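PDB 3Q63: Mll2253 protein from Mesorhizobium loti, which is of unknown function but belongs to the AHA1 family, whose Bet v 1-like domains in relatives serve as Hsp90 co-chaperone modules or bind hydrophobic ligands. Local coordinates for residues B[26-31]-B[35-40]; B[41-46]-B[72-77]; B[50-53]-B[59-62]; B[104-109]-B[130-135]. All coordinates share one frame; numbering follows the deposited sequence.

Contact 1: B[26-31]-B[35-40]; sequences RALTQP and EEWLMK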
loop_
_atom_site.group_PDB
_atom_site.type_symbol
_atom_site.label_atom_id
_atom_site.label_comp_id
_atom_site.label_asym_id
_atom_site.label_seq_id
_atom_site.Cartn_x
_atom_site.Cartn_y
_atom_site.Cartn_z
ATOM N N ARG B 26 -18.412 1.259 -13.790
ATOM C CA ARG B 26 -18.339 -0.102 -13.270
ATOM C C ARG B 26 -16.987 -0.384 -12.636
ATOM O O ARG B 26 -16.909 -0.974 -11.556
ATOM C CB ARG B 26 -18.617 -1.119 -14.385
ATOM C CG ARG B 26 -20.106 -1.372 -14.614
ATOM C CD ARG B 26 -20.345 -2.415 -15.695
ATOM N NE ARG B 26 -20.358 -1.830 -17.034
ATOM C CZ ARG B 26 -21.270 -0.957 -17.460
ATOM N NH1 ARG B 26 -22.249 -0.563 -16.655
ATOM N NH2 ARG B 26 -21.205 -0.484 -18.694
ATOM N N ALA B 27 -15.921 0.052 -13.297
ATOM C CA ALA B 27 -14.579 -0.165 -12.768
ATOM C C ALA B 27 -14.380 0.562 -11.434
ATOM O O ALA B 27 -13.547 0.165 -10.623
ATOM C CB ALA B 27 -13.533 0.298 -13.783
ATOM N N LEU B 28 -15.148 1.623 -11.208
ATOM C CA LEU B 28 -15.040 2.403 -9.973
ATOM C C LEU B 28 -15.969 1.924 -8.853
ATOM O O LEU B 28 -15.778 2.276 -7.689
ATOM C CB LEU B 28 -15.352 3.878 -10.255
ATOM C CG LEU B 28 -14.395 4.647 -11.168
ATOM C CD1 LEU B 28 -15.008 5.972 -11.559
ATOM C CD2 LEU B 28 -13.066 4.844 -10.461
ATOM N N THR B 29 -16.969 1.123 -9.210
ATOM C CA THR B 29 -17.957 0.649 -8.251
ATOM C C THR B 29 -18.056 -0.869 -8.074
ATOM O O THR B 29 -18.828 -1.344 -7.249
ATOM C CB THR B 29 -19.352 1.177 -8.629
ATOM O OG1 THR B 29 -19.678 0.742 -9.954
ATOM C CG2 THR B 29 -19.374 2.703 -8.580
ATOM N N GLN B 30 -17.287 -1.625 -8.847
ATOM C CA GLN B 30 -17.312 -3.084 -8.749
ATOM C C GLN B 30 -16.110 -3.565 -7.952
ATOM O O GLN B 30 -14.970 -3.381 -8.371
ATOM C CB GLN B 30 -17.268 -3.700 -10.139
ATOM C CG GLN B 30 -18.463 -3.362 -11.000
ATOM C CD GLN B 30 -19.486 -4.461 -11.006
ATOM O OE1 GLN B 30 -20.089 -4.773 -9.977
ATOM N NE2 GLN B 30 -19.686 -5.070 -12.167
ATOM N N PRO B 31 -16.352 -4.212 -6.801
ATOM C CA PRO B 31 -15.284 -4.722 -5.937
ATOM C C PRO B 31 -14.151 -5.452 -6.647
ATOM O O PRO B 31 -12.979 -5.122 -6.452
ATOM C CB PRO B 31 -16.033 -5.638 -4.972
ATOM C CG PRO B 31 -17.335 -4.953 -4.819
ATOM C CD PRO B 31 -17.673 -4.564 -6.249
ATOM N N GLU B 35 -10.377 -3.760 -7.117
ATOM C CA GLU B 35 -9.182 -4.454 -6.662
ATOM C C GLU B 35 -8.115 -4.570 -7.751
ATOM O O GLU B 35 -6.924 -4.682 -7.455
ATOM C CB GLU B 35 -9.545 -5.853 -6.158
ATOM C CG GLU B 35 -8.353 -6.626 -5.618
ATOM C CD GLU B 35 -8.702 -8.053 -5.254
ATOM O OE1 GLU B 35 -9.649 -8.250 -4.467
ATOM O OE2 GLU B 35 -8.026 -8.979 -5.756
ATOM N N GLU B 36 -8.546 -4.517 -9.007
ATOM C CA GLU B 36 -7.649 -4.641 -10.150
ATOM C C GLU B 36 -6.746 -3.422 -10.358
ATOM O O GLU B 36 -5.593 -3.567 -10.751
ATOM C CB GLU B 36 -8.477 -4.899 -11.412
ATOM C CG GLU B 36 -7.836 -5.849 -12.395
ATOM C CD GLU B 36 -7.426 -7.164 -11.751
ATOM O OE1 GLU B 36 -8.302 -7.861 -11.190
ATOM O OE2 GLU B 36 -6.220 -7.491 -11.795
ATOM N N TRP B 37 -7.267 -2.223 -10.109
ATOM C CA TRP B 37 -6.465 -1.017 -10.283
ATOM C C TRP B 37 -6.140 -0.347 -8.959
ATOM O O TRP B 37 -5.190 0.430 -8.863
ATOM C CB TRP B 37 -7.169 -0.009 -11.196
ATOM C CG TRP B 37 -8.521 0.433 -10.721
ATOM C CD1 TRP B 37 -9.717 -0.181 -10.971
ATOM C CD2 TRP B 37 -8.816 1.569 -9.901
ATOM N NE1 TRP B 37 -10.738 0.502 -10.358
ATOM C CE2 TRP B 37 -10.215 1.581 -9.695
ATOM C CE3 TRP B 37 -8.038 2.578 -9.319
ATOM C CZ2 TRP B 37 -10.852 2.559 -8.932
ATOM C CZ3 TRP B 37 -8.676 3.557 -8.554
ATOM C CH2 TRP B 37 -10.071 3.537 -8.370
ATOM N N LEU B 38 -6.930 -0.645 -7.935
ATOM C CA LEU B 38 -6.700 -0.066 -6.622
ATOM C C LEU B 38 -6.149 -1.166 -5.718
ATOM O O LEU B 38 -4.945 -1.419 -5.714
ATOM C CB LEU B 38 -8.009 0.499 -6.072
ATOM C CG LEU B 38 -7.878 1.354 -4.819
ATOM C CD1 LEU B 38 -7.043 2.608 -5.111
ATOM C CD2 LEU B 38 -9.258 1.734 -4.348
HETATM N N MSE B 39 -7.028 -1.818 -4.961
HETATM C CA MSE B 39 -6.637 -2.925 -4.089
HETATM C C MSE B 39 -7.859 -3.542 -3.418
HETATM O O MSE B 39 -8.985 -3.074 -3.600
HETATM C CB MSE B 39 -5.631 -2.460 -3.023
HETATM C CG MSE B 39 -6.210 -1.552 -1.950
HETATM SE SE MSE B 39 -4.842 -0.702 -0.844
HETATM C CE MSE B 39 -4.529 0.902 -1.888
ATOM N N LYS B 40 -7.611 -4.607 -2.659
ATOM C CA LYS B 40 -8.629 -5.348 -1.922
ATOM C C LYS B 40 -9.620 -4.394 -1.268
ATOM O O LYS B 40 -9.228 -3.401 -0.657
ATOM C CB LYS B 40 -7.954 -6.191 -0.841
ATOM C CG LYS B 40 -8.587 -7.547 -0.577
ATOM C CD LYS B 40 -10.025 -7.453 -0.125
ATOM C CE LYS B 40 -10.552 -8.837 0.259
ATOM N NZ LYS B 40 -9.752 -9.451 1.364
#
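The indole of Trp37 meets the carbonyl of Ala27 with its edge: Ala27 O lies in the ring plane, facing the N-H, while CB of the following residue, Leu38, sits over the rim of one ring face. The bond from Trp37 NE1 to Ala27 O measures 2.8 Å and is nearly straight, with 167° at the hydrogen. Seen from the carbonyl, however, the donor stands well above the C=O plane, away from the usual lone-pair directions. A further side-chain contact comes from Leu28, whose CD2 is 3.5 Å from Trp37 CZ2; it approaches the six-membered ring obliquely, and the two side chains cross at about a right angle. CG of Trp37 sits between the backbone N and the carbonyl carbon (chi1 58°), and this swings the indole back toward helix 21-29. The second polar link is of the backbone, Glu35 N to Pro31 O at 3.0 Å, the i to i+4 bond of the first turn of helix 31-37. Gln30 both leaves the first helix and occupies the N-cap position of the second, so the two helices follow one another almost without a linker. They belong to the insertion between the first two strands of the helix-grip fold, and Leu135 of the long helix 118-141 packs against both Ala27 and Trp37. Chemically, the indole N-H is satisfied in a buried setting by a main-chain oxygen near the end of the first helix; the directional bond joins the two short helices, with the apolar Leu28 contact beside it.

Contact 2: B[41-46]-B[72-77]; sequences NDFKPA and KTLSYT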
loop_
_atom_site.group_PDB
_atom_site.type_symbol
_atom_site.label_atom_id
_atom_site.label_comp_id
_atom_site.label_asym_id
_atom_site.label_seq_id
_atom_site.Cartn_x
_atom_site.Cartn_y
_atom_site.Cartn_z
ATOM N N ASN B 41 -10.906 -4.708 -1.378
ATOM C CA ASN B 41 -11.930 -3.848 -0.813
ATOM C C ASN B 41 -13.273 -4.549 -0.763
ATOM O O ASN B 41 -13.482 -5.561 -1.431
ATOM C CB ASN B 41 -12.101 -2.615 -1.685
ATOM C CG ASN B 41 -12.695 -2.956 -3.038
ATOM O OD1 ASN B 41 -12.005 -3.473 -3.922
ATOM N ND2 ASN B 41 -13.990 -2.693 -3.198
ATOM N N ASP B 42 -14.181 -3.984 0.030
ATOM C CA ASP B 42 -15.542 -4.497 0.155
ATOM C C ASP B 42 -16.516 -3.342 -0.076
ATOM O O ASP B 42 -17.477 -3.153 0.667
ATOM C CB ASP B 42 -15.776 -5.135 1.536
ATOM C CG ASP B 42 -15.404 -4.214 2.696
ATOM O OD1 ASP B 42 -15.974 -4.399 3.792
ATOM O OD2 ASP B 42 -14.542 -3.328 2.527
ATOM N N PHE B 43 -16.243 -2.575 -1.129
ATOM C CA PHE B 43 -17.054 -1.428 -1.522
ATOM C C PHE B 43 -18.479 -1.819 -1.927
ATOM O O PHE B 43 -18.726 -2.937 -2.365
ATOM C CB PHE B 43 -16.387 -0.717 -2.711
ATOM C CG PHE B 43 -17.223 0.378 -3.311
ATOM C CD1 PHE B 43 -17.203 1.659 -2.770
ATOM C CD2 PHE B 43 -18.068 0.119 -4.396
ATOM C CE1 PHE B 43 -18.010 2.666 -3.290
ATOM C CE2 PHE B 43 -18.883 1.123 -4.923
ATOM C CZ PHE B 43 -18.854 2.401 -4.369
ATOM N N LYS B 44 -19.408 -0.884 -1.765
ATOM C CA LYS B 44 -20.806 -1.067 -2.156
ATOM C C LYS B 44 -21.328 0.319 -2.492
ATOM O O LYS B 44 -21.163 1.253 -1.710
ATOM C CB LYS B 44 -21.649 -1.664 -1.030
ATOM C CG LYS B 44 -21.441 -3.148 -0.814
ATOM C CD LYS B 44 -22.770 -3.902 -0.761
ATOM C CE LYS B 44 -23.534 -3.812 -2.082
ATOM N NZ LYS B 44 -24.038 -2.439 -2.388
ATOM N N PRO B 45 -21.949 0.472 -3.672
ATOM C CA PRO B 45 -22.511 1.740 -4.158
ATOM C C PRO B 45 -23.734 2.217 -3.378
ATOM O O PRO B 45 -24.766 2.521 -3.977
ATOM C CB PRO B 45 -22.882 1.427 -5.610
ATOM C CG PRO B 45 -22.002 0.286 -5.972
ATOM C CD PRO B 45 -21.988 -0.554 -4.727
ATOM N N ALA B 46 -23.633 2.277 -2.057
ATOM C CA ALA B 46 -24.756 2.730 -1.244
ATOM C C ALA B 46 -24.293 3.761 -0.226
ATOM O O ALA B 46 -23.334 3.532 0.511
ATOM C CB ALA B 46 -25.409 1.550 -0.532
ATOM N N LYS B 72 -22.080 9.322 -12.932
ATOM C CA LYS B 72 -21.726 10.737 -12.826
ATOM C C LYS B 72 -20.822 11.126 -11.663
ATOM O O LYS B 72 -19.758 11.716 -11.873
ATOM C CB LYS B 72 -22.999 11.586 -12.779
ATOM C CG LYS B 72 -23.847 11.501 -14.041
ATOM C CD LYS B 72 -25.094 12.368 -13.934
ATOM C CE LYS B 72 -25.918 12.317 -15.217
ATOM N NZ LYS B 72 -27.097 13.228 -15.146
ATOM N N THR B 73 -21.243 10.798 -10.443
ATOM C CA THR B 73 -20.471 11.150 -9.256
ATOM C C THR B 73 -20.393 10.034 -8.220
ATOM O O THR B 73 -21.343 9.276 -8.023
ATOM C CB THR B 73 -21.071 12.394 -8.559
ATOM O OG1 THR B 73 -21.254 13.439 -9.520
ATOM C CG2 THR B 73 -20.145 12.889 -7.461
ATOM N N LEU B 74 -19.251 9.956 -7.547
ATOM C CA LEU B 74 -19.032 8.968 -6.510
ATOM C C LEU B 74 -18.083 9.548 -5.468
ATOM O O LEU B 74 -16.990 10.004 -5.801
ATOM C CB LEU B 74 -18.434 7.689 -7.102
ATOM C CG LEU B 74 -18.022 6.594 -6.108
ATOM C CD1 LEU B 74 -19.221 6.153 -5.282
ATOM C CD2 LEU B 74 -17.433 5.417 -6.869
ATOM N N SER B 75 -18.498 9.538 -4.210
ATOM C CA SER B 75 -17.645 10.058 -3.149
ATOM C C SER B 75 -17.685 9.173 -1.921
ATOM O O SER B 75 -18.713 8.575 -1.606
ATOM C CB SER B 75 -18.070 11.478 -2.763
ATOM O OG SER B 75 -17.308 11.956 -1.667
ATOM N N TYR B 76 -16.544 9.077 -1.247
ATOM C CA TYR B 76 -16.424 8.299 -0.022
ATOM C C TYR B 76 -15.235 8.759 0.804
ATOM O O TYR B 76 -14.277 9.331 0.261
ATOM C CB TYR B 76 -16.309 6.787 -0.302
ATOM C CG TYR B 76 -15.325 6.331 -1.371
ATOM C CD1 TYR B 76 -15.774 5.980 -2.645
ATOM C CD2 TYR B 76 -13.968 6.161 -1.085
ATOM C CE1 TYR B 76 -14.903 5.463 -3.609
ATOM C CE2 TYR B 76 -13.085 5.645 -2.041
ATOM C CZ TYR B 76 -13.561 5.296 -3.300
ATOM O OH TYR B 76 -12.700 4.777 -4.247
ATOM N N THR B 77 -15.309 8.529 2.116
ATOM C CA THR B 77 -14.226 8.905 3.020
ATOM C C THR B 77 -13.046 7.987 2.758
ATOM O O THR B 77 -13.201 6.865 2.271
ATOM C CB THR B 77 -14.619 8.760 4.517
ATOM O OG1 THR B 77 -15.166 7.453 4.736
ATOM C CG2 THR B 77 -15.635 9.824 4.932
#
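Phe43 and Leu74 both place CG anti to the backbone N (chi1 173° and 174°), and each side chain thereby extends toward the other from the opposite direction. Tyr76 takes a different rotamer, with CG between its backbone N and carbonyl carbon, and the Tyr76 and Phe43 side chains cross at about a right angle. The three form part of the apolar interior of a helix-grip (Bet v 1-like) fold, where the loop after strand 40-41 meets the concave side of the antiparallel sheet. Leu74 and Tyr76, two residues apart on strand 73-77, point to the same side of the sheet; Ser75 between them turns to the other, where its hydroxyl is hydrogen-bonded to Thr94. The Phe43 ring is met at its edge by Leu74, through the methyl CD1. Its contact with Tyr76 is oblique, the planes 54° apart and the ring centroids 5.9 Å. Phe51 completes the aromatic cluster by making edge-to-face pairs with both Phe43 and Tyr76. Thr29 of helix 21-29 touches both Phe43 and Leu74. No hydrogen bond joins the two segments, and the contact rests on apolar surfaces. Phe43 spreads its far end over two neighbours: CZ lies 3.9 Å from Leu74 CD1, while CE1 lies 4.0 Å from Tyr76 CD1.

Contact 3: B[50-53]-B[59-62]; sequences RFNI and GVLD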
loop_
_atom_site.group_PDB
_atom_site.type_symbol
_atom_site.label_atom_id
_atom_site.label_comp_id
_atom_site.label_asym_id
_atom_site.label_seq_id
_atom_site.Cartn_x
_atom_site.Cartn_y
_atom_site.Cartn_z
ATOM N N ARG B 50 -20.176 1.488 4.993
ATOM C CA ARG B 50 -18.817 1.532 5.499
ATOM C C ARG B 50 -18.031 0.329 4.999
ATOM O O ARG B 50 -18.545 -0.790 4.954
ATOM C CB ARG B 50 -18.835 1.606 7.032
ATOM C CG ARG B 50 -20.162 1.211 7.643
ATOM C CD ARG B 50 -20.605 2.166 8.754
ATOM N NE ARG B 50 -19.539 2.428 9.717
ATOM C CZ ARG B 50 -19.741 2.790 10.982
ATOM N NH1 ARG B 50 -18.708 3.008 11.784
ATOM N NH2 ARG B 50 -20.973 2.919 11.450
ATOM N N PHE B 51 -16.788 0.575 4.590
ATOM C CA PHE B 51 -15.929 -0.481 4.075
ATOM C C PHE B 51 -14.466 -0.135 4.289
ATOM O O PHE B 51 -14.128 0.930 4.826
ATOM C CB PHE B 51 -16.195 -0.708 2.576
ATOM C CG PHE B 51 -15.824 0.459 1.695
ATOM C CD1 PHE B 51 -14.622 0.466 0.989
ATOM C CD2 PHE B 51 -16.672 1.556 1.577
ATOM C CE1 PHE B 51 -14.271 1.546 0.181
ATOM C CE2 PHE B 51 -16.331 2.641 0.772
ATOM C CZ PHE B 51 -15.126 2.637 0.071
ATOM N N ASN B 52 -13.602 -1.057 3.878
ATOM C CA ASN B 52 -12.166 -0.870 3.991
ATOM C C ASN B 52 -11.505 -1.176 2.661
ATOM O O ASN B 52 -12.053 -1.880 1.816
ATOM C CB ASN B 52 -11.558 -1.799 5.052
ATOM C CG ASN B 52 -12.038 -1.485 6.446
ATOM O OD1 ASN B 52 -12.936 -2.138 6.960
ATOM N ND2 ASN B 52 -11.447 -0.468 7.064
ATOM N N ILE B 53 -10.314 -0.625 2.499
ATOM C CA ILE B 53 -9.496 -0.831 1.323
ATOM C C ILE B 53 -8.180 -1.243 1.984
ATOM O O ILE B 53 -7.615 -0.479 2.768
ATOM C CB ILE B 53 -9.338 0.484 0.524
ATOM C CG1 ILE B 53 -10.703 0.937 -0.003
ATOM C CG2 ILE B 53 -8.407 0.279 -0.660
ATOM C CD1 ILE B 53 -10.648 2.206 -0.860
ATOM N N GLY B 59 -1.326 -2.652 5.330
ATOM C CA GLY B 59 -1.930 -1.332 5.403
ATOM C C GLY B 59 -3.422 -1.387 5.153
ATOM O O GLY B 59 -3.891 -2.227 4.384
ATOM N N VAL B 60 -4.174 -0.495 5.790
ATOM C CA VAL B 60 -5.626 -0.489 5.621
ATOM C C VAL B 60 -6.213 0.896 5.815
ATOM O O VAL B 60 -5.717 1.681 6.612
ATOM C CB VAL B 60 -6.303 -1.465 6.618
ATOM C CG1 VAL B 60 -5.944 -1.097 8.027
ATOM C CG2 VAL B 60 -7.814 -1.454 6.432
ATOM N N LEU B 61 -7.269 1.183 5.064
ATOM C CA LEU B 61 -7.966 2.453 5.141
ATOM C C LEU B 61 -9.414 2.173 5.507
ATOM O O LEU B 61 -9.963 1.135 5.129
ATOM C CB LEU B 61 -7.930 3.174 3.792
ATOM C CG LEU B 61 -6.605 3.817 3.398
ATOM C CD1 LEU B 61 -6.685 4.273 1.968
ATOM C CD2 LEU B 61 -6.297 4.967 4.331
ATOM N N ASP B 62 -10.021 3.096 6.250
ATOM C CA ASP B 62 -11.419 2.981 6.662
ATOM C C ASP B 62 -12.205 3.950 5.796
ATOM O O ASP B 62 -11.894 5.141 5.763
ATOM C CB ASP B 62 -11.583 3.387 8.120
ATOM C CG ASP B 62 -10.667 2.612 9.049
ATOM O OD1 ASP B 62 -10.355 3.136 10.142
ATOM O OD2 ASP B 62 -10.264 1.486 8.685
#
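Strands 50-53 and 60-62 run antiparallel, 159° between their directions and their short axes 4.8 Å apart at closest approach, with Ile53 and Leu61 as a hydrogen-bonded pair and Asn52 with Asp62 as a non-hydrogen-bonded one. Leu61 N gives a bond of 2.9 Å to Ile53 O, and Ile53 N returns one of 3.2 Å to Leu61 O. That last oxygen is doubly gripped, because Asn52 ND2 also donates to Leu61 O at 2.9 Å; the two donors reach it from opposite faces of the carbonyl plane. In Asn52, CG beside its own backbone N (chi1 -65°) brings the amide across the strand gap, with Leu61 O close to the amide plane. Asn52 and Asp62 lie side by side on one face of the sheet, pointing the same way, with amide and carboxylate nearly perpendicular and Asn52 ND2 2.8 Å from Asp62 OD2. The stronger tie of that carboxylate oxygen is a hydrogen bond to His82 NE2 of the second subunit. On the opposite face Ile53 and Leu61 are packed CB to CB at 4.5 Å. Asn52 touches Phe87 of the second subunit, and Leu61 touches its Trp57, so both faces meet the partner. Reciprocal bonds between consecutive antiparallel strands make a beta hairpin, here that of strands 50-54 and 60-69 in the Bet v 1-like sheet, with its tip end drawn into the dimer interface.

Contact 4: B[104-109]-B[130-135]; sequences THLRME and QFFEKL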
loop_
_atom_site.group_PDB
_atom_site.type_symbol
_atom_site.label_atom_id
_atom_site.label_comp_id
_atom_site.label_asym_id
_atom_site.label_seq_id
_atom_site.Cartn_x
_atom_site.Cartn_y
_atom_site.Cartn_z
ATOM N N THR B 104 -14.721 9.547 -21.705
ATOM C CA THR B 104 -15.149 10.140 -20.453
ATOM C C THR B 104 -14.025 10.883 -19.766
ATOM O O THR B 104 -12.915 10.369 -19.640
ATOM C CB THR B 104 -15.637 9.070 -19.476
ATOM O OG1 THR B 104 -16.449 8.117 -20.173
ATOM C CG2 THR B 104 -16.453 9.712 -18.369
ATOM N N HIS B 105 -14.316 12.096 -19.320
ATOM C CA HIS B 105 -13.320 12.874 -18.611
ATOM C C HIS B 105 -13.525 12.601 -17.116
ATOM O O HIS B 105 -14.619 12.789 -16.585
ATOM C CB HIS B 105 -13.484 14.361 -18.928
ATOM C CG HIS B 105 -12.609 15.253 -18.106
ATOM N ND1 HIS B 105 -12.896 15.578 -16.797
ATOM C CD2 HIS B 105 -11.442 15.875 -18.398
ATOM C CE1 HIS B 105 -11.948 16.362 -16.321
ATOM N NE2 HIS B 105 -11.052 16.558 -17.271
ATOM N N LEU B 106 -12.468 12.143 -16.451
ATOM C CA LEU B 106 -12.525 11.816 -15.030
ATOM C C LEU B 106 -11.726 12.788 -14.161
ATOM O O LEU B 106 -10.571 13.090 -14.461
ATOM C CB LEU B 106 -11.987 10.394 -14.798
ATOM C CG LEU B 106 -11.867 9.935 -13.339
ATOM C CD1 LEU B 106 -13.252 9.853 -12.729
ATOM C CD2 LEU B 106 -11.164 8.583 -13.243
ATOM N N ARG B 107 -12.350 13.279 -13.094
ATOM C CA ARG B 107 -11.684 14.172 -12.152
ATOM C C ARG B 107 -11.757 13.512 -10.786
ATOM O O ARG B 107 -12.801 12.983 -10.401
ATOM C CB ARG B 107 -12.382 15.532 -12.072
ATOM C CG ARG B 107 -11.673 16.528 -11.151
ATOM C CD ARG B 107 -12.410 17.861 -11.069
ATOM N NE ARG B 107 -13.659 17.744 -10.324
ATOM C CZ ARG B 107 -14.559 18.715 -10.214
ATOM N NH1 ARG B 107 -14.349 19.885 -10.804
ATOM N NH2 ARG B 107 -15.671 18.516 -9.514
HETATM N N MSE B 108 -10.649 13.530 -10.058
HETATM C CA MSE B 108 -10.611 12.950 -8.724
HETATM C C MSE B 108 -10.173 14.061 -7.790
HETATM O O MSE B 108 -9.133 14.691 -8.003
HETATM C CB MSE B 108 -9.609 11.799 -8.679
HETATM C CG MSE B 108 -9.624 10.958 -7.402
HETATM SE SE MSE B 108 -9.017 11.856 -5.778
HETATM C CE MSE B 108 -7.300 12.523 -6.366
ATOM N N GLU B 109 -10.985 14.327 -6.775
ATOM C CA GLU B 109 -10.650 15.348 -5.796
ATOM C C GLU B 109 -10.601 14.670 -4.438
ATOM O O GLU B 109 -11.556 14.014 -4.031
ATOM C CB GLU B 109 -11.704 16.458 -5.762
ATOM C CG GLU B 109 -11.766 17.323 -7.009
ATOM C CD GLU B 109 -12.927 18.301 -6.957
ATOM O OE1 GLU B 109 -14.091 17.854 -7.106
ATOM O OE2 GLU B 109 -12.676 19.511 -6.759
ATOM N N GLN B 130 -0.749 6.920 -10.555
ATOM C CA GLN B 130 -0.392 5.509 -10.669
ATOM C C GLN B 130 -1.665 4.660 -10.682
ATOM O O GLN B 130 -1.782 3.724 -11.463
ATOM C CB GLN B 130 0.509 5.091 -9.499
ATOM C CG GLN B 130 1.797 5.909 -9.396
ATOM C CD GLN B 130 2.566 5.645 -8.114
ATOM O OE1 GLN B 130 2.031 5.793 -7.009
ATOM N NE2 GLN B 130 3.835 5.262 -8.250
ATOM N N PHE B 131 -2.620 4.990 -9.818
ATOM C CA PHE B 131 -3.870 4.238 -9.769
ATOM C C PHE B 131 -4.632 4.384 -11.092
ATOM O O PHE B 131 -5.141 3.401 -11.634
ATOM C CB PHE B 131 -4.758 4.715 -8.613
ATOM C CG PHE B 131 -4.278 4.290 -7.244
ATOM C CD1 PHE B 131 -3.846 2.987 -7.006
ATOM C CD2 PHE B 131 -4.317 5.182 -6.177
ATOM C CE1 PHE B 131 -3.466 2.578 -5.726
ATOM C CE2 PHE B 131 -3.940 4.786 -4.890
ATOM C CZ PHE B 131 -3.514 3.478 -4.666
ATOM N N PHE B 132 -4.703 5.604 -11.619
ATOM C CA PHE B 132 -5.412 5.835 -12.872
ATOM C C PHE B 132 -4.744 5.145 -14.055
ATOM O O PHE B 132 -5.409 4.769 -15.018
ATOM C CB PHE B 132 -5.551 7.333 -13.138
ATOM C CG PHE B 132 -6.488 8.028 -12.191
ATOM C CD1 PHE B 132 -7.475 7.311 -11.515
ATOM C CD2 PHE B 132 -6.422 9.404 -12.013
ATOM C CE1 PHE B 132 -8.385 7.959 -10.675
ATOM C CE2 PHE B 132 -7.326 10.060 -11.178
ATOM C CZ PHE B 132 -8.309 9.338 -10.509
ATOM N N GLU B 133 -3.425 4.985 -13.982
ATOM C CA GLU B 133 -2.698 4.299 -15.042
ATOM C C GLU B 133 -3.174 2.851 -15.073
ATOM O O GLU B 133 -3.446 2.294 -16.141
ATOM C CB GLU B 133 -1.191 4.344 -14.778
ATOM C CG GLU B 133 -0.529 5.621 -15.237
ATOM C CD GLU B 133 -0.230 5.614 -16.724
ATOM O OE1 GLU B 133 -1.173 5.446 -17.535
ATOM O OE2 GLU B 133 0.957 5.777 -17.087
ATOM N N LYS B 134 -3.285 2.242 -13.897
ATOM C CA LYS B 134 -3.739 0.857 -13.819
ATOM C C LYS B 134 -5.223 0.762 -14.162
ATOM O O LYS B 134 -5.689 -0.278 -14.614
ATOM C CB LYS B 134 -3.473 0.284 -12.420
ATOM C CG LYS B 134 -1.988 0.178 -12.083
ATOM C CD LYS B 134 -1.744 -0.379 -10.686
ATOM C CE LYS B 134 -2.189 -1.825 -10.559
ATOM N NZ LYS B 134 -1.897 -2.368 -9.196
ATOM N N LEU B 135 -5.957 1.853 -13.952
ATOM C CA LEU B 135 -7.378 1.879 -14.265
ATOM C C LEU B 135 -7.549 1.868 -15.784
ATOM O O LEU B 135 -8.363 1.117 -16.322
ATOM C CB LEU B 135 -8.043 3.129 -13.678
ATOM C CG LEU B 135 -9.469 3.439 -14.153
ATOM C CD1 LEU B 135 -10.387 2.284 -13.802
ATOM C CD2 LEU B 135 -9.973 4.730 -13.503
#
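Leu135 N donates to Phe131 O at 2.9 Å, one of the backbone bonds of the helix turn that carries Phe132 and Leu135 over Leu106 and Met108 of the sheet. No hydrogen bond crosses between strand 104-109 and helix 130-135; their axes are 11.7 Å apart at closest, running at 149°, and the side chains alone span the distance. Phe132 is the centre of the contact. Leu106 reaches over one face of its ring with the methyl CD2, a CH-pi contact 4.2 Å from the ring centroid and 26° off the normal. Met108, present as selenomethionine, meets the same ring at its edge, in plane, with CB 3.3 Å from Phe132 CZ, a tight approach. Beyond CB its chain bends at both of the next torsions, and the selenium-bearing end leads away from the helix. With CG anti to the backbone N (chi1 175°), the Leu106 branch extends toward the helix and the one methyl serves two partners: Leu106 CD2 also lies 4.0 Å from Leu135 CD2. On the other side of the strand Arg107 pairs with Glu109, NH2 to OE1 at 3.0 Å, well apart from this apolar layer. Phe132 also rests on Val13 and Arg15 of strand 9-17, while Leu135 touches Leu24 of helix 21-29. This is the grip of the long C-terminal helix on the sheet in the helix-grip fold. With only carbon surfaces meeting, its cohesion probably comes from close fit, dispersion and burial of apolar surface.

Along the chain, contact 1 comes first, contact 3 falls between the two segments of contact 2, and contact 4 comes last; all four lie in one domain with the helix-grip fold. Contacts 2, 3 and 4 reach the same seven-stranded antiparallel sheet, whereas contact 1 joins the two short helices. Contact 1 touches each of the others: Pro31 meets Phe43, Met39 meets Ile53, and Leu38 meets Phe131. Contacts 3 and 4 lie on opposite sides of the chain's centre, about 20 Å apart between centres, with nearest atoms about 7 Å apart. Contacts 2 and 3 also touch each other, Asp42 against Asn52, and contacts 1 and 3 both reach the second subunit.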